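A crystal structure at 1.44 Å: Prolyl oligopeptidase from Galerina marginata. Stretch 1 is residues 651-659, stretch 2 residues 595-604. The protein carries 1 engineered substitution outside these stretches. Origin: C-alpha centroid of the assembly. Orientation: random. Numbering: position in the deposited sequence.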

# COMPACT_ATOMS: atom_id res chain seq x y z
N MET A 651 5.62 29.73 4.60
CA MET A 651 5.35 28.37 4.16
C MET A 651 5.56 28.24 2.66
O MET A 651 5.22 29.15 1.90
CB MET A 651 3.92 27.96 4.50
CG MET A 651 3.64 27.74 5.95
SD MET A 651 4.50 26.26 6.62
CE MET A 651 5.65 27.23 7.52
N PRO A 652 6.08 27.11 2.18
CA PRO A 652 6.11 26.88 0.74
C PRO A 652 4.71 26.80 0.18
O PRO A 652 3.76 26.46 0.88
CB PRO A 652 6.80 25.50 0.62
CG PRO A 652 6.45 24.82 1.88
CD PRO A 652 6.45 25.92 2.94
N ALA A 653 4.63 27.02 -1.13
CA ALA A 653 3.39 26.72 -1.86
C ALA A 653 2.96 25.30 -1.53
O ALA A 653 3.75 24.37 -1.67
CB ALA A 653 3.61 26.83 -3.37
N THR A 654 1.69 25.14 -1.13
CA THR A 654 1.19 23.89 -0.62
C THR A 654 -0.15 23.60 -1.29
O THR A 654 -1.04 24.47 -1.31
CB THR A 654 1.03 23.95 0.90
OG1 THR A 654 2.31 24.11 1.53
CG2 THR A 654 0.44 22.68 1.45
N LEU A 655 -0.29 22.39 -1.81
CA LEU A 655 -1.53 21.89 -2.41
C LEU A 655 -1.85 20.60 -1.70
O LEU A 655 -1.17 19.58 -1.88
CB LEU A 655 -1.41 21.65 -3.90
CG LEU A 655 -2.67 21.05 -4.54
CD1 LEU A 655 -3.83 22.04 -4.47
CD2 LEU A 655 -2.44 20.69 -5.97
N ILE A 656 -2.80 20.63 -0.79
CA ILE A 656 -3.23 19.45 -0.03
C ILE A 656 -4.32 18.77 -0.84
O ILE A 656 -5.14 19.45 -1.47
CB ILE A 656 -3.74 19.89 1.36
CG1 ILE A 656 -2.68 20.73 2.08
CG2 ILE A 656 -4.18 18.70 2.16
CD1 ILE A 656 -2.90 20.97 3.53
N THR A 657 -4.33 17.47 -0.86
CA THR A 657 -5.37 16.75 -1.60
C THR A 657 -5.98 15.69 -0.71
O THR A 657 -5.26 14.99 0.01
CB THR A 657 -4.90 16.17 -2.97
OG1 THR A 657 -4.01 15.08 -2.75
CG2 THR A 657 -4.12 17.24 -3.77
N VAL A 658 -7.31 15.58 -0.73
CA VAL A 658 -8.02 14.55 -0.00
C VAL A 658 -9.18 14.02 -0.83
O VAL A 658 -9.66 14.67 -1.74
CB VAL A 658 -8.53 14.99 1.40
CG1 VAL A 658 -7.38 15.43 2.30
CG2 VAL A 658 -9.60 16.06 1.25
N ASN A 659 -9.66 12.84 -0.42
CA ASN A 659 -10.87 12.21 -0.94
C ASN A 659 -11.90 12.21 0.17
O ASN A 659 -11.61 11.77 1.28
CB ASN A 659 -10.52 10.78 -1.41
CG ASN A 659 -9.52 10.77 -2.59
OD1 ASN A 659 -9.67 11.56 -3.54
ND2 ASN A 659 -8.50 9.90 -2.55
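Stretch 2, residues 595-604: TFGAAVPEGG

Stretch 2 lies beside stretch 1 as a neighbouring parallel β-strand: the N-to-C directions differ by 13°, the axes approach to 4.7 Å, and the contact buries 523 Å² in all. The register advances one residue for one, from A653 beside A598 (CA to CA 4.8 Å) through T654 beside A599 (4.7 Å between CA atoms) to V658 beside G603 (CA to CA 4.8 Å). Four backbone hydrogen bonds join the strands: A599 N to A653 O (2.9 Å), L655 N to A599 O (3.0 Å), T657 N to P601 O (3.1 Å) and G603 N to T657 O (2.8 Å). The regular ladder is interrupted at P601, whose ring nitrogen carries no hydrogen to donate. Its CD instead lies 3.5 Å from L655 O, which is buried without a hydrogen-bonding partner; V600 CA makes a CA-H...O contact with that oxygen at 3.3 Å. At the start of the pairing a water stands in for a direct bond, donating to G597 O (2.6 Å) and accepting from A653 N (3.0 Å), atoms themselves 4.1 Å apart.

P652 points toward stretch 2 with a C-gamma endo ring. Its CB sits 3.5 Å from F596 O, and its CG lies 4.3 Å from F596 CB and 4.4 Å from A599 CB. F596 (chi1 m) starts toward stretch 1 at CB, but the end of its side chain leads away, so the phenyl ring adds little here. T654 adopts m, chi1 -65°, which brings OG1 within 2.8 Å of P652 O as a hydrogen-bond donor; the same OG1 is 3.8 Å from A599 CB. Paired in the parallel bridge, A599 and T654 put their side chains on the same face of the sheet. L655 (t, p) and V600 (chi1 t) make an apolar contact, L655 CB to V600 CG2 at 4.3 Å. I656, m at chi1 and t at chi2, packs its CG1 3.7 Å from CG of the P601 ring, itself C-gamma endo. T657 takes p, chi1 71°, and its OG1 comes within 3.3 Å of E602 CG, a contact with the aliphatic part of the glutamate. E602 is extended at chi2 (t, after m at chi1), and both carboxylate oxygens are hydrogen-bonded elsewhere in the structure. G603 closes the pairing with phi/psi 49/42, a positive phi that favours glycine; its amide still reaches T657 O, while V658 CG1 (chi1 m) stays 4.2 Å from G603 N.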

# COMPACT_ATOMS: atom_id res chain seq x y z
N THR A 595 13.46 25.64 3.22
CA THR A 595 13.98 24.30 2.95
C THR A 595 13.27 23.67 1.76
O THR A 595 13.89 22.94 0.98
CB THR A 595 13.79 23.40 4.18
OG1 THR A 595 14.54 23.87 5.28
CG2 THR A 595 14.24 21.96 3.94
N PHE A 596 11.97 23.92 1.63
CA PHE A 596 11.18 23.33 0.57
C PHE A 596 10.60 24.42 -0.30
O PHE A 596 10.26 25.50 0.20
CB PHE A 596 10.03 22.55 1.18
CG PHE A 596 10.47 21.49 2.15
CD1 PHE A 596 11.18 20.40 1.69
CD2 PHE A 596 10.20 21.58 3.49
CE1 PHE A 596 11.62 19.42 2.56
CE2 PHE A 596 10.63 20.58 4.39
CZ PHE A 596 11.33 19.50 3.90
N GLY A 597 10.46 24.12 -1.58
CA GLY A 597 9.84 25.03 -2.54
C GLY A 597 8.39 24.73 -2.82
O GLY A 597 7.69 25.58 -3.36
N ALA A 598 7.91 23.53 -2.47
CA ALA A 598 6.52 23.17 -2.67
C ALA A 598 6.24 21.94 -1.84
O ALA A 598 7.13 21.15 -1.55
CB ALA A 598 6.17 22.87 -4.12
N ALA A 599 4.96 21.76 -1.51
CA ALA A 599 4.56 20.64 -0.68
C ALA A 599 3.19 20.13 -1.09
O ALA A 599 2.25 20.92 -1.25
CB ALA A 599 4.53 21.06 0.80
N VAL A 600 3.07 18.81 -1.26
CA VAL A 600 1.81 18.16 -1.68
C VAL A 600 1.55 16.99 -0.74
O VAL A 600 1.99 15.85 -1.01
CB VAL A 600 1.78 17.77 -3.16
CG1 VAL A 600 0.43 17.09 -3.46
CG2 VAL A 600 1.96 18.99 -4.00
N PRO A 601 0.87 17.21 0.40
CA PRO A 601 0.45 16.10 1.27
C PRO A 601 -0.88 15.55 0.81
O PRO A 601 -1.82 16.32 0.61
CB PRO A 601 0.35 16.76 2.65
CG PRO A 601 -0.02 18.19 2.32
CD PRO A 601 0.54 18.53 0.98
N GLU A 602 -0.97 14.23 0.65
CA GLU A 602 -2.17 13.56 0.13
C GLU A 602 -2.80 12.70 1.22
O GLU A 602 -2.16 11.80 1.75
CB GLU A 602 -1.83 12.70 -1.09
CG GLU A 602 -1.17 13.46 -2.20
CD GLU A 602 -0.80 12.58 -3.39
OE1 GLU A 602 -1.53 11.57 -3.66
OE2 GLU A 602 0.15 12.88 -4.12
N GLY A 603 -4.05 12.95 1.55
CA GLY A 603 -4.74 12.13 2.55
C GLY A 603 -3.97 11.92 3.83
O GLY A 603 -3.96 10.79 4.37
N GLY A 604 -3.34 12.97 4.35
CA GLY A 604 -2.42 12.84 5.45
C GLY A 604 -3.04 12.94 6.83
O GLY A 604 -4.07 13.60 7.05
O HOH W 1 7.04 28.03 -2.62